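Local coordinates for protein beta-glucanase (Podospora anserina, PDB 4LE4) that probably hydrolyses beta-glucans as a glycoside hydrolase of family 131, and binds the cello-oligosaccharide cellotriose, at residues I117-S122 and G208-P213; R113-A118 and L127-L132; Y30-H35 and T80-Q85. All blocks are in the same frame, centred on the assembly; numbering follows the deposited sequence.

Contact 1: I117-S122 and G208-P213; sequences IAFFES and GVLELP
G208 and A118 meet backbone to backbone where two antiparallel strands of a concanavalin-clan beta sandwich each turn a corner. The carbonyl oxygen of G208 accepts the amide of A118, with A118 N to G208 O at 3.1 Å; the donor lies in the carbonyl plane and the N-H...O angle of 166° shows a nearly straight bond. The same oxygen receives a CA-H...O contact from I117 CA at 3.5 Å, bent to 143° at the hydrogen, so two successive residues converge on one acceptor. With phi at 154°, G208 has a backbone shape in which a CB would jam against the preceding carbonyl oxygen, which explains glycine at this corner.

V209 comes next and faces I117 as a non-hydrogen-bonded antiparallel pair, the two CA atoms 4.7 Å apart. Their side chains lie side by side and point the same way, but the touch is light, CG1 of V209 standing 4.2 Å from CG1 of I117. W226 of strand 222-233, in the other sheet, covers both residues.

L210 turns to the opposite face of its strand, where its side chain and that of F119 cross at about a right angle. R79 and E81 of strand 78-84 touch both residues, and H206 stacks on the F119 ring. The far end of the ring carries the contact: CE1 of F119 is 3.7 Å from L210 CB, and its CZ is 3.8 Å from L210 CD1.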
ATOM      1  N   ILE A 117       1.952  -5.616  -3.208  1.00  8.29           N
ATOM      2  CA  ILE A 117       1.684  -4.533  -2.267  1.00  7.29           C
ATOM      3  C   ILE A 117       0.883  -3.380  -2.851  1.00  6.82           C
ATOM      4  O   ILE A 117       1.188  -2.926  -3.951  1.00  9.07           O
ATOM      5  CB  ILE A 117       3.058  -3.986  -1.805  1.00  6.80           C
ATOM      6  CG1 ILE A 117       3.905  -5.160  -1.246  1.00  7.56           C
ATOM      7  CG2 ILE A 117       2.879  -2.891  -0.765  1.00  7.56           C
ATOM      8  CD1 ILE A 117       5.410  -4.897  -1.167  1.00 10.96           C
ATOM      9  N   ALA A 118      -0.104  -2.869  -2.111  1.00  6.75           N
ATOM     10  CA  ALA A 118      -0.883  -1.706  -2.612  1.00  6.62           C
ATOM     11  C   ALA A 118      -1.401  -1.973  -4.043  1.00  6.46           C
ATOM     12  O   ALA A 118      -1.307  -1.133  -4.956  1.00  9.34           O
ATOM     13  CB  ALA A 118      -0.008  -0.485  -2.604  1.00  5.37           C
ATOM     14  N   PHE A 119      -1.991  -3.138  -4.210  1.00  8.78           N
ATOM     15  CA  PHE A 119      -2.464  -3.574  -5.523  1.00  9.24           C
ATOM     16  C   PHE A 119      -3.940  -3.451  -5.754  1.00  8.25           C
ATOM     17  O   PHE A 119      -4.734  -3.504  -4.803  1.00  7.28           O
ATOM     18  CB  PHE A 119      -2.070  -5.059  -5.734  1.00  9.68           C
ATOM     19  CG  PHE A 119      -2.682  -6.028  -4.703  1.00 10.59           C
ATOM     20  CD1 PHE A 119      -1.998  -6.345  -3.517  1.00 10.53           C
ATOM     21  CD2 PHE A 119      -3.912  -6.631  -4.944  1.00  9.11           C
ATOM     22  CE1 PHE A 119      -2.547  -7.262  -2.594  1.00 11.96           C
ATOM     23  CE2 PHE A 119      -4.477  -7.548  -4.036  1.00 11.48           C
ATOM     24  CZ  PHE A 119      -3.794  -7.864  -2.857  1.00 10.60           C
ATOM     25  N   PHE A 120      -4.328  -3.284  -7.030  1.00  7.53           N
ATOM     26  CA  PHE A 120      -5.748  -3.284  -7.364  1.00  8.09           C
ATOM     27  C   PHE A 120      -6.140  -4.748  -7.551  1.00  8.20           C
ATOM     28  O   PHE A 120      -5.284  -5.594  -7.798  1.00  9.82           O
ATOM     29  CB  PHE A 120      -6.013  -2.468  -8.653  1.00  8.45           C
ATOM     30  CG  PHE A 120      -5.854  -0.989  -8.448  1.00  7.47           C
ATOM     31  CD1 PHE A 120      -6.946  -0.215  -8.054  1.00 10.58           C
ATOM     32  CD2 PHE A 120      -4.607  -0.385  -8.556  1.00  8.60           C
ATOM     33  CE1 PHE A 120      -6.805   1.132  -7.761  1.00 10.43           C
ATOM     34  CE2 PHE A 120      -4.450   0.974  -8.261  1.00 10.71           C
ATOM     35  CZ  PHE A 120      -5.577   1.737  -7.854  1.00 10.96           C
ATOM     36  N   GLU A 121      -7.427  -5.055  -7.425  1.00  8.31           N
ATOM     37  CA  GLU A 121      -7.899  -6.435  -7.559  1.00 12.10           C
ATOM     38  C   GLU A 121      -7.542  -7.129  -8.889  1.00 11.69           C
ATOM     39  O   GLU A 121      -7.400  -8.341  -8.937  1.00 12.56           O
ATOM     40  CB  GLU A 121      -9.406  -6.481  -7.325  1.00 14.62           C
ATOM     41  CG  GLU A 121      -9.835  -7.620  -6.425  1.00 21.87           C
ATOM     42  CD  GLU A 121     -11.115  -7.335  -5.650  1.00 24.74           C
ATOM     43  OE1 GLU A 121     -11.081  -6.594  -4.626  1.00 24.56           O
ATOM     44  OE2 GLU A 121     -12.168  -7.866  -6.076  1.00 29.42           O
ATOM     45  N   SER A 122      -7.406  -6.357  -9.951  1.00 12.10           N
ATOM     46  CA  SER A 122      -7.038  -6.924 -11.263  1.00 13.11           C
ATOM     47  C   SER A 122      -5.518  -6.896 -11.440  1.00 12.37           C
ATOM     48  O   SER A 122      -4.967  -7.339 -12.458  1.00 11.79           O
ATOM     49  CB  SER A 122      -7.672  -6.057 -12.345  1.00 11.71           C
ATOM     50  OG  SER A 122      -7.048  -4.800 -12.339  1.00 13.27           O
ATOM     51  N   GLY A 208      -2.222  -2.850   1.659  1.00  9.63           N
ATOM     52  CA  GLY A 208      -1.719  -3.906   2.498  1.00  7.54           C
ATOM     53  C   GLY A 208      -0.818  -4.788   1.679  1.00  9.16           C
ATOM     54  O   GLY A 208      -0.310  -4.359   0.642  1.00 10.91           O
ATOM     55  N   VAL A 209      -0.663  -6.034   2.118  1.00  9.90           N
ATOM     56  CA  VAL A 209       0.274  -6.968   1.516  1.00  9.17           C
ATOM     57  C   VAL A 209      -0.245  -8.379   1.346  1.00  9.92           C
ATOM     58  O   VAL A 209      -0.927  -8.926   2.201  1.00  9.18           O
ATOM     59  CB  VAL A 209       1.565  -7.095   2.402  1.00 10.02           C
ATOM     60  CG1 VAL A 209       2.658  -7.927   1.634  1.00 12.57           C
ATOM     61  CG2 VAL A 209       2.096  -5.727   2.802  1.00 13.07           C
ATOM     62  N   LEU A 210       0.132  -8.970   0.220  1.00 10.24           N
ATOM     63  CA  LEU A 210      -0.207 -10.344  -0.107  1.00 10.67           C
ATOM     64  C   LEU A 210       1.157 -11.005  -0.347  1.00  8.44           C
ATOM     65  O   LEU A 210       2.003 -10.438  -1.023  1.00 10.22           O
ATOM     66  CB  LEU A 210      -1.077 -10.384  -1.377  1.00  9.72           C
ATOM     67  CG  LEU A 210      -1.611 -11.712  -1.928  1.00 12.38           C
ATOM     68  CD1 LEU A 210      -2.749 -11.474  -2.891  1.00 13.62           C
ATOM     69  CD2 LEU A 210      -0.482 -12.418  -2.644  1.00 11.99           C
ATOM     70  N   GLU A 211       1.392 -12.182   0.241  1.00  7.74           N
ATOM     71  CA  GLU A 211       2.672 -12.864   0.037  1.00 10.40           C
ATOM     72  C   GLU A 211       2.417 -14.275  -0.493  1.00 11.51           C
ATOM     73  O   GLU A 211       1.668 -15.041   0.110  1.00 12.47           O
ATOM     74  CB  GLU A 211       3.461 -12.973   1.354  1.00 10.84           C
ATOM     75  CG  GLU A 211       4.806 -13.740   1.257  1.00  8.70           C
ATOM     76  CD  GLU A 211       5.543 -13.830   2.600  1.00 10.32           C
ATOM     77  OE1 GLU A 211       4.895 -14.056   3.634  1.00 13.30           O
ATOM     78  OE2 GLU A 211       6.771 -13.661   2.627  1.00 10.04           O
ATOM     79  N   LEU A 212       3.032 -14.625  -1.613  1.00 13.50           N
ATOM     80  CA  LEU A 212       2.834 -15.968  -2.166  1.00 12.35           C
ATOM     81  C   LEU A 212       3.712 -16.987  -1.459  1.00 13.00           C
ATOM     82  O   LEU A 212       4.765 -16.647  -0.943  1.00 14.67           O
ATOM     83  CB  LEU A 212       3.199 -16.003  -3.649  1.00 15.42           C
ATOM     84  CG  LEU A 212       2.413 -15.150  -4.655  1.00 16.91           C
ATOM     85  CD1 LEU A 212       2.628 -13.682  -4.377  1.00 20.59           C
ATOM     86  CD2 LEU A 212       2.920 -15.463  -6.071  1.00 19.77           C
ATOM     87  N   PRO A 213       3.280 -18.251  -1.404  1.00 13.17           N
ATOM     88  CA  PRO A 213       4.116 -19.265  -0.755  1.00 13.31           C
ATOM     89  C   PRO A 213       5.216 -19.638  -1.753  1.00 14.62           C
ATOM     90  O   PRO A 213       5.126 -19.309  -2.937  1.00 14.34           O
ATOM     91  CB  PRO A 213       3.154 -20.427  -0.547  1.00 12.81           C
ATOM     92  CG  PRO A 213       2.301 -20.357  -1.792  1.00 14.34           C
ATOM     93  CD  PRO A 213       2.023 -18.839  -1.913  1.00 13.05           C
TER

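Contact 2: R113-A118 and L127-L132; sequences REHQIA and LKSGWL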
ATOM      1  N   ARG A 113      10.251 -14.859  -1.212  1.00 11.74           N
ATOM      2  CA  ARG A 113       8.848 -14.989  -1.597  1.00 11.39           C
ATOM      3  C   ARG A 113       8.309 -13.739  -2.236  1.00 11.75           C
ATOM      4  O   ARG A 113       8.653 -12.639  -1.833  1.00 12.38           O
ATOM      5  CB  ARG A 113       7.992 -15.316  -0.379  1.00 10.83           C
ATOM      6  CG  ARG A 113       8.289 -16.721   0.135  1.00 13.53           C
ATOM      7  CD  ARG A 113       7.677 -16.957   1.498  1.00 13.52           C
ATOM      8  NE  ARG A 113       6.231 -17.091   1.452  1.00 12.96           N
ATOM      9  CZ  ARG A 113       5.516 -17.389   2.526  1.00 14.42           C
ATOM     10  NH1 ARG A 113       6.140 -17.575   3.680  1.00 15.15           N
ATOM     11  NH2 ARG A 113       4.195 -17.482   2.465  1.00 17.19           N
ATOM     12  N   GLU A 114       7.427 -13.919  -3.211  1.00  9.57           N
ATOM     13  CA  GLU A 114       6.860 -12.760  -3.888  1.00  9.59           C
ATOM     14  C   GLU A 114       5.815 -12.059  -3.014  1.00  8.29           C
ATOM     15  O   GLU A 114       4.982 -12.706  -2.387  1.00  9.77           O
ATOM     16  CB  GLU A 114       6.229 -13.191  -5.214  1.00 10.24           C
ATOM     17  CG  GLU A 114       5.418 -12.083  -5.912  1.00 12.47           C
ATOM     18  CD  GLU A 114       4.876 -12.520  -7.295  1.00 17.02           C
ATOM     19  OE1 GLU A 114       5.304 -13.572  -7.835  1.00 20.37           O
ATOM     20  OE2 GLU A 114       4.032 -11.800  -7.848  1.00 15.57           O
ATOM     21  N   HIS A 115       5.875 -10.726  -2.973  1.00 10.57           N
ATOM     22  CA  HIS A 115       4.895  -9.939  -2.228  1.00  9.02           C
ATOM     23  C   HIS A 115       4.275  -9.012  -3.244  1.00  8.41           C
ATOM     24  O   HIS A 115       4.974  -8.522  -4.128  1.00  8.28           O
ATOM     25  CB  HIS A 115       5.554  -9.065  -1.153  1.00  8.72           C
ATOM     26  CG  HIS A 115       6.196  -9.851  -0.049  1.00 10.63           C
ATOM     27  ND1 HIS A 115       7.330 -10.616  -0.241  1.00 11.65           N
ATOM     28  CD2 HIS A 115       5.877  -9.970   1.258  1.00 11.93           C
ATOM     29  CE1 HIS A 115       7.683 -11.170   0.909  1.00 10.77           C
ATOM     30  NE2 HIS A 115       6.817 -10.794   1.834  1.00 12.99           N
ATOM     31  N   GLN A 116       2.972  -8.820  -3.117  1.00  9.01           N
ATOM     32  CA  GLN A 116       2.196  -7.906  -3.971  1.00  9.67           C
ATOM     33  C   GLN A 116       1.683  -6.887  -2.943  1.00  8.06           C
ATOM     34  O   GLN A 116       1.049  -7.256  -1.972  1.00  8.25           O
ATOM     35  CB  GLN A 116       1.081  -8.679  -4.665  1.00 10.61           C
ATOM     36  CG  GLN A 116       1.702  -9.585  -5.774  1.00 14.00           C
ATOM     37  CD  GLN A 116       0.791 -10.698  -6.242  1.00 13.37           C
ATOM     38  OE1 GLN A 116      -0.403 -10.692  -5.967  1.00 15.17           O
ATOM     39  NE2 GLN A 116       1.357 -11.665  -6.966  1.00 13.10           N
ATOM     40  N   ILE A 117       1.952  -5.616  -3.208  1.00  8.29           N
ATOM     41  CA  ILE A 117       1.684  -4.533  -2.267  1.00  7.29           C
ATOM     42  C   ILE A 117       0.883  -3.380  -2.851  1.00  6.82           C
ATOM     43  O   ILE A 117       1.188  -2.926  -3.951  1.00  9.07           O
ATOM     44  CB  ILE A 117       3.058  -3.986  -1.805  1.00  6.80           C
ATOM     45  CG1 ILE A 117       3.905  -5.160  -1.246  1.00  7.56           C
ATOM     46  CG2 ILE A 117       2.879  -2.891  -0.765  1.00  7.56           C
ATOM     47  CD1 ILE A 117       5.410  -4.897  -1.167  1.00 10.96           C
ATOM     48  N   ALA A 118      -0.104  -2.869  -2.111  1.00  6.75           N
ATOM     49  CA  ALA A 118      -0.883  -1.706  -2.612  1.00  6.62           C
ATOM     50  C   ALA A 118      -1.401  -1.973  -4.043  1.00  6.46           C
ATOM     51  O   ALA A 118      -1.307  -1.133  -4.956  1.00  9.34           O
ATOM     52  CB  ALA A 118      -0.008  -0.485  -2.604  1.00  5.37           C
ATOM     53  N   LEU A 127       2.933  -2.673  -6.259  1.00  7.70           N
ATOM     54  CA  LEU A 127       4.372  -2.780  -6.041  1.00  9.11           C
ATOM     55  C   LEU A 127       4.571  -4.281  -5.790  1.00  9.31           C
ATOM     56  O   LEU A 127       3.620  -4.995  -5.447  1.00 10.15           O
ATOM     57  CB  LEU A 127       4.857  -2.016  -4.796  1.00  9.92           C
ATOM     58  CG  LEU A 127       4.612  -0.510  -4.778  1.00  9.72           C
ATOM     59  CD1 LEU A 127       5.297   0.076  -3.520  1.00  6.88           C
ATOM     60  CD2 LEU A 127       5.120   0.149  -6.044  1.00 11.31           C
ATOM     61  N   LYS A 128       5.798  -4.752  -5.991  1.00  8.42           N
ATOM     62  CA  LYS A 128       6.129  -6.136  -5.714  1.00  8.47           C
ATOM     63  C   LYS A 128       7.489  -6.162  -5.078  1.00  8.01           C
ATOM     64  O   LYS A 128       8.288  -5.237  -5.219  1.00 10.68           O
ATOM     65  CB  LYS A 128       6.179  -6.975  -6.996  1.00  7.21           C
ATOM     66  CG  LYS A 128       4.813  -7.242  -7.594  1.00 12.36           C
ATOM     67  CD  LYS A 128       4.908  -8.318  -8.675  1.00 13.94           C
ATOM     68  CE  LYS A 128       3.515  -8.681  -9.176  1.00 16.90           C
ATOM     69  NZ  LYS A 128       3.540  -9.900 -10.024  1.00 16.62           N
ATOM     70  N   SER A 129       7.763  -7.237  -4.353  1.00  9.70           N
ATOM     71  CA  SER A 129       9.064  -7.381  -3.757  1.00 10.90           C
ATOM     72  C   SER A 129       9.326  -8.892  -3.640  1.00 10.83           C
ATOM     73  O   SER A 129       8.401  -9.706  -3.754  1.00  9.95           O
ATOM     74  CB  SER A 129       9.112  -6.711  -2.372  1.00  9.56           C
ATOM     75  OG  SER A 129       8.451  -7.494  -1.376  1.00 14.94           O
ATOM     76  N   GLY A 130      10.583  -9.236  -3.399  1.00 10.94           N
ATOM     77  CA  GLY A 130      10.934 -10.634  -3.255  1.00 12.68           C
ATOM     78  C   GLY A 130      11.222 -11.351  -4.562  1.00 12.96           C
ATOM     79  O   GLY A 130      11.213 -10.772  -5.630  1.00 14.30           O
ATOM     80  N   TRP A 131      11.517 -12.636  -4.432  1.00 14.04           N
ATOM     81  CA  TRP A 131      11.863 -13.510  -5.543  1.00 15.70           C
ATOM     82  C   TRP A 131      10.604 -13.846  -6.319  1.00 15.71           C
ATOM     83  O   TRP A 131       9.743 -14.555  -5.843  1.00 16.96           O
ATOM     84  CB  TRP A 131      12.555 -14.742  -4.940  1.00 16.58           C
ATOM     85  CG  TRP A 131      12.963 -15.801  -5.882  1.00 18.59           C
ATOM     86  CD1 TRP A 131      12.933 -15.763  -7.255  1.00 18.85           C
ATOM     87  CD2 TRP A 131      13.462 -17.087  -5.523  1.00 17.68           C
ATOM     88  NE1 TRP A 131      13.383 -16.966  -7.768  1.00 18.00           N
ATOM     89  CE2 TRP A 131      13.714 -17.793  -6.729  1.00 19.58           C
ATOM     90  CE3 TRP A 131      13.722 -17.717  -4.299  1.00 18.40           C
ATOM     91  CZ2 TRP A 131      14.217 -19.110  -6.736  1.00 18.17           C
ATOM     92  CZ3 TRP A 131      14.220 -19.016  -4.309  1.00 19.29           C
ATOM     93  CH2 TRP A 131      14.459 -19.695  -5.523  1.00 18.11           C
ATOM     94  N   LEU A 132      10.503 -13.292  -7.516  1.00 16.80           N
ATOM     95  CA  LEU A 132       9.341 -13.461  -8.375  1.00 18.94           C
ATOM     96  C   LEU A 132       9.349 -14.717  -9.244  1.00 21.92           C
ATOM     97  O   LEU A 132       8.422 -15.506  -9.198  1.00 23.89           O
ATOM     98  CB  LEU A 132       9.194 -12.248  -9.295  1.00 18.60           C
ATOM     99  CG  LEU A 132       9.231 -10.838  -8.697  1.00 19.23           C
ATOM    100  CD1 LEU A 132       8.847  -9.793  -9.784  1.00 19.98           C
ATOM    101  CD2 LEU A 132       8.249 -10.759  -7.543  1.00 20.53           C
TER
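E114 and K128 form the salt bridge of this antiparallel beta hairpin, with K128 NZ 2.9 Å from E114 OE2. The ammonium group meets the syn side of that oxygen, 33° out of the carboxylate plane. Q116 NE2, two residues on from E114, hydrogen-bonds the same OE2 at 2.8 Å from the opposite face, 54° out of plane, so two donors grip one oxygen. E114 CG is anti to the backbone N (chi1 171°), and the extended chain carries the carboxylate toward K128.

Backbone bonds set the register. H115 and S129 exchange one pair, with H115 N to S129 O at 2.8 Å, and I117 and L127 exchange another. G130 CA sends a CA-H...O contact to R113 O at 3.4 Å.

L132 CD2 packs on E114 CG at 3.5 Å, their side chains crossing at about a right angle. S129 OG rests 3.3 Å from H115 CB, on the face where I117 CB and L127 CB are 4.0 Å apart.

H115 NE2 hydrogen-bonds E222 OE1. Strand 142-147 continues the sheet past strand 125-129, strand 209-211 borders 115-120 on its other edge through a backbone bond between L210 and Q116, and L101 of strand 94-102 touches both I117 and L127.

Contact 3: Y30-H35 and T80-Q85; sequences YQYYIH and TELIPQ
Two torsions bring Y30 and L82 together: chi1 of -76° sets Y30 CG anti to its carbonyl carbon, and an extended chi2 of 177° carries L82 CD1 over the tyrosine ring. The resulting CH-pi contact is well centred, with L82 CD1 4.1 Å from the Y30 ring centroid and 3° off the normal. L82 CD2 turns instead to Y32, 3.5 Å from its CD1, so one leucine serves two tyrosines.

At the end of strand 80-84, Q85, bent at chi2, presents OE1 to Q31 NE2 at 3.0 Å; the donor stands above the carbonyl plane of Q85 yet has its partner in the plane of its own amide. On the face of Q31 and I83, I34 CD1 touches I83 CD1 at 3.8 Å, and I34 CG2 lies 3.5 Å from E81 OE1.

Q31 and I83 exchange backbone bonds, Q31 N to I83 O being the shorter at 2.7 Å. Between this pair and the bond from E81 N to I34 O, a water accepts from Y33 N and donates to Q31 O and to E81 O, the last at 2.6 Å.

Several polar atoms of this buried seam have definite partners: the water joins three backbone atoms of the two strands, W21 NE1 also bonds Q85 OE1, and R79 and H206 engage the carboxylate of E81, which would fix its orientation beside I34.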
ATOM      1  N   TYR A  30     -12.183   2.538   6.149  1.00 11.66           N
ATOM      2  CA  TYR A  30     -11.659   1.282   5.618  1.00 10.97           C
ATOM      3  C   TYR A  30     -12.513   0.055   5.815  1.00 10.84           C
ATOM      4  O   TYR A  30     -13.041  -0.175   6.901  1.00 12.29           O
ATOM      5  CB  TYR A  30     -10.312   0.948   6.278  1.00 11.39           C
ATOM      6  CG  TYR A  30      -9.093   1.724   5.803  1.00 11.00           C
ATOM      7  CD1 TYR A  30      -8.537   1.494   4.540  1.00  8.84           C
ATOM      8  CD2 TYR A  30      -8.467   2.644   6.642  1.00  9.24           C
ATOM      9  CE1 TYR A  30      -7.372   2.158   4.138  1.00  8.68           C
ATOM     10  CE2 TYR A  30      -7.309   3.327   6.252  1.00  9.40           C
ATOM     11  CZ  TYR A  30      -6.765   3.070   4.996  1.00  9.58           C
ATOM     12  OH  TYR A  30      -5.604   3.689   4.625  1.00  7.40           O
ATOM     13  N   GLN A  31     -12.604  -0.771   4.776  1.00  8.70           N
ATOM     14  CA  GLN A  31     -13.295  -2.032   4.905  1.00  9.81           C
ATOM     15  C   GLN A  31     -12.223  -2.977   5.494  1.00 11.77           C
ATOM     16  O   GLN A  31     -11.078  -3.060   4.984  1.00 11.78           O
ATOM     17  CB  GLN A  31     -13.736  -2.572   3.543  1.00 10.59           C
ATOM     18  CG  GLN A  31     -14.445  -1.565   2.672  1.00 12.89           C
ATOM     19  CD  GLN A  31     -15.099  -2.228   1.473  1.00 14.64           C
ATOM     20  OE1 GLN A  31     -14.573  -3.201   0.928  1.00 13.66           O
ATOM     21  NE2 GLN A  31     -16.253  -1.691   1.046  1.00 15.73           N
ATOM     22  N   TYR A  32     -12.589  -3.703   6.535  1.00  9.97           N
ATOM     23  CA  TYR A  32     -11.660  -4.620   7.169  1.00 11.36           C
ATOM     24  C   TYR A  32     -12.242  -6.033   7.174  1.00 12.35           C
ATOM     25  O   TYR A  32     -13.126  -6.358   7.976  1.00 12.45           O
ATOM     26  CB  TYR A  32     -11.363  -4.121   8.589  1.00 13.07           C
ATOM     27  CG  TYR A  32     -10.373  -5.006   9.312  1.00 13.08           C
ATOM     28  CD1 TYR A  32      -9.097  -5.203   8.802  1.00 13.92           C
ATOM     29  CD2 TYR A  32     -10.745  -5.691  10.460  1.00 13.57           C
ATOM     30  CE1 TYR A  32      -8.192  -6.091   9.424  1.00 14.92           C
ATOM     31  CE2 TYR A  32      -9.845  -6.575  11.095  1.00 12.99           C
ATOM     32  CZ  TYR A  32      -8.586  -6.765  10.563  1.00 13.58           C
ATOM     33  OH  TYR A  32      -7.711  -7.651  11.149  1.00 13.52           O
ATOM     34  N   TYR A  33     -11.799  -6.861   6.217  1.00 11.31           N
ATOM     35  CA  TYR A  33     -12.274  -8.236   6.159  1.00 11.48           C
ATOM     36  C   TYR A  33     -11.262  -9.214   5.578  1.00 12.35           C
ATOM     37  O   TYR A  33     -11.376 -10.406   5.838  1.00 12.87           O
ATOM     38  CB  TYR A  33     -13.611  -8.348   5.411  1.00 12.81           C
ATOM     39  CG  TYR A  33     -13.546  -8.008   3.934  1.00 11.16           C
ATOM     40  CD1 TYR A  33     -13.714  -6.697   3.499  1.00 14.11           C
ATOM     41  CD2 TYR A  33     -13.365  -9.003   2.977  1.00 11.78           C
ATOM     42  CE1 TYR A  33     -13.722  -6.372   2.157  1.00 13.42           C
ATOM     43  CE2 TYR A  33     -13.361  -8.699   1.623  1.00 12.28           C
ATOM     44  CZ  TYR A  33     -13.541  -7.377   1.214  1.00 14.23           C
ATOM     45  OH  TYR A  33     -13.502  -7.046  -0.125  1.00 14.74           O
ATOM     46  N   ILE A  34     -10.261  -8.718   4.837  1.00 10.50           N
ATOM     47  CA  ILE A  34      -9.231  -9.592   4.253  1.00 11.41           C
ATOM     48  C   ILE A  34      -8.098  -9.720   5.270  1.00 10.46           C
ATOM     49  O   ILE A  34      -7.131  -8.952   5.278  1.00  9.92           O
ATOM     50  CB  ILE A  34      -8.717  -9.022   2.914  1.00 11.77           C
ATOM     51  CG1 ILE A  34      -9.929  -8.858   1.977  1.00 14.82           C
ATOM     52  CG2 ILE A  34      -7.638  -9.952   2.275  1.00 10.34           C
ATOM     53  CD1 ILE A  34      -9.603  -8.267   0.607  1.00 17.41           C
ATOM     54  N   HIS A  35      -8.263 -10.695   6.152  1.00 10.46           N
ATOM     55  CA  HIS A  35      -7.298 -10.946   7.213  1.00 11.39           C
ATOM     56  C   HIS A  35      -7.525 -12.371   7.696  1.00 11.70           C
ATOM     57  O   HIS A  35      -8.530 -13.000   7.348  1.00 11.69           O
ATOM     58  CB  HIS A  35      -7.512  -9.953   8.383  1.00 10.28           C
ATOM     59  CG  HIS A  35      -8.903  -9.959   8.951  1.00 10.94           C
ATOM     60  ND1 HIS A  35      -9.380 -10.972   9.759  1.00 11.68           N
ATOM     61  CD2 HIS A  35      -9.923  -9.073   8.823  1.00 10.68           C
ATOM     62  CE1 HIS A  35     -10.628 -10.711  10.106  1.00 12.38           C
ATOM     63  NE2 HIS A  35     -10.982  -9.563   9.550  1.00 12.04           N
ATOM     64  N   THR A  80      -2.998  -9.395   4.575  1.00  9.49           N
ATOM     65  CA  THR A  80      -3.536  -8.479   5.580  1.00  7.64           C
ATOM     66  C   THR A  80      -3.749  -7.242   4.708  1.00  7.15           C
ATOM     67  O   THR A  80      -2.778  -6.581   4.296  1.00  7.19           O
ATOM     68  CB  THR A  80      -2.560  -8.126   6.717  1.00  9.83           C
ATOM     69  OG1 THR A  80      -2.278  -9.291   7.502  1.00 10.79           O
ATOM     70  CG2 THR A  80      -3.194  -7.082   7.614  1.00 10.68           C
ATOM     71  N   GLU A  81      -5.005  -6.959   4.409  1.00  7.46           N
ATOM     72  CA  GLU A  81      -5.315  -5.836   3.516  1.00  9.03           C
ATOM     73  C   GLU A  81      -6.522  -5.039   3.989  1.00  9.43           C
ATOM     74  O   GLU A  81      -7.442  -5.602   4.564  1.00 11.91           O
ATOM     75  CB  GLU A  81      -5.598  -6.396   2.093  1.00 11.15           C
ATOM     76  CG  GLU A  81      -4.413  -7.136   1.490  1.00 15.11           C
ATOM     77  CD  GLU A  81      -4.829  -8.225   0.495  1.00 13.67           C
ATOM     78  OE1 GLU A  81      -5.898  -8.069  -0.162  1.00 16.72           O
ATOM     79  OE2 GLU A  81      -4.092  -9.232   0.375  1.00 15.51           O
ATOM     80  N   LEU A  82      -6.490  -3.725   3.727  1.00 11.46           N
ATOM     81  CA  LEU A  82      -7.552  -2.788   4.039  1.00  9.89           C
ATOM     82  C   LEU A  82      -7.990  -2.242   2.676  1.00 10.36           C
ATOM     83  O   LEU A  82      -7.157  -2.046   1.798  1.00 11.67           O
ATOM     84  CB  LEU A  82      -7.021  -1.596   4.875  1.00  9.35           C
ATOM     85  CG  LEU A  82      -6.258  -1.999   6.143  1.00 11.03           C
ATOM     86  CD1 LEU A  82      -5.723  -0.778   6.842  1.00 13.39           C
ATOM     87  CD2 LEU A  82      -7.200  -2.782   7.030  1.00 13.40           C
ATOM     88  N   ILE A  83      -9.280  -2.011   2.509  1.00  9.60           N
ATOM     89  CA  ILE A  83      -9.796  -1.461   1.259  1.00 10.40           C
ATOM     90  C   ILE A  83     -10.529  -0.155   1.596  1.00 10.60           C
ATOM     91  O   ILE A  83     -11.250  -0.082   2.589  1.00  8.79           O
ATOM     92  CB  ILE A  83     -10.779  -2.474   0.584  1.00 11.37           C
ATOM     93  CG1 ILE A  83      -9.986  -3.707   0.123  1.00 14.29           C
ATOM     94  CG2 ILE A  83     -11.421  -1.893  -0.708  1.00 10.07           C
ATOM     95  CD1 ILE A  83     -10.874  -4.830  -0.307  1.00 13.15           C
ATOM     96  N   PRO A  84     -10.326   0.904   0.784  1.00  9.82           N
ATOM     97  CA  PRO A  84     -11.003   2.171   1.049  1.00 11.60           C
ATOM     98  C   PRO A  84     -12.527   1.984   1.087  1.00 12.27           C
ATOM     99  O   PRO A  84     -13.101   1.284   0.234  1.00 11.01           O
ATOM    100  CB  PRO A  84     -10.588   3.056  -0.137  1.00 10.70           C
ATOM    101  CG  PRO A  84      -9.247   2.492  -0.527  1.00  9.21           C
ATOM    102  CD  PRO A  84      -9.495   0.993  -0.417  1.00  8.10           C
ATOM    103  N   GLN A  85     -13.160   2.596   2.094  1.00 12.35           N
ATOM    104  CA  GLN A  85     -14.627   2.572   2.240  1.00 13.13           C
ATOM    105  C   GLN A  85     -14.972   4.005   1.852  1.00 13.76           C
ATOM    106  O   GLN A  85     -14.684   4.927   2.616  1.00 14.76           O
ATOM    107  CB  GLN A  85     -15.060   2.334   3.689  1.00 16.03           C
ATOM    108  CG  GLN A  85     -16.577   2.469   3.892  1.00 15.74           C
ATOM    109  CD  GLN A  85     -17.329   1.521   2.993  1.00 16.47           C
ATOM    110  OE1 GLN A  85     -17.203   0.297   3.125  1.00 14.60           O
ATOM    111  NE2 GLN A  85     -18.110   2.073   2.050  1.00 17.42           N
TER
HETATM  112  O   HOH W   1     -10.046  -5.760   4.316  1.00 16.14           O

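From the N terminus, contact 3 closes first, bringing 80-85 back to 30-35 across 44 intervening residues, and lies wholly before the others. Contacts 1 and 2 both start from strand 115-120, sharing I117 and A118. Contact 2 opens first and shuts a short hairpin with eight residues between its segments; it closes within the span of contact 1, which ends only after 85 residues, so the two spans overlap. Strand 209-211, late in the chain, lies between strands 78-84 and 115-120 and pairs with both: V209 N probably bonds T80 O, and L210 O probably accepts from Q116 N. Contacts 2 and 3, centres about 19 Å apart, do not touch.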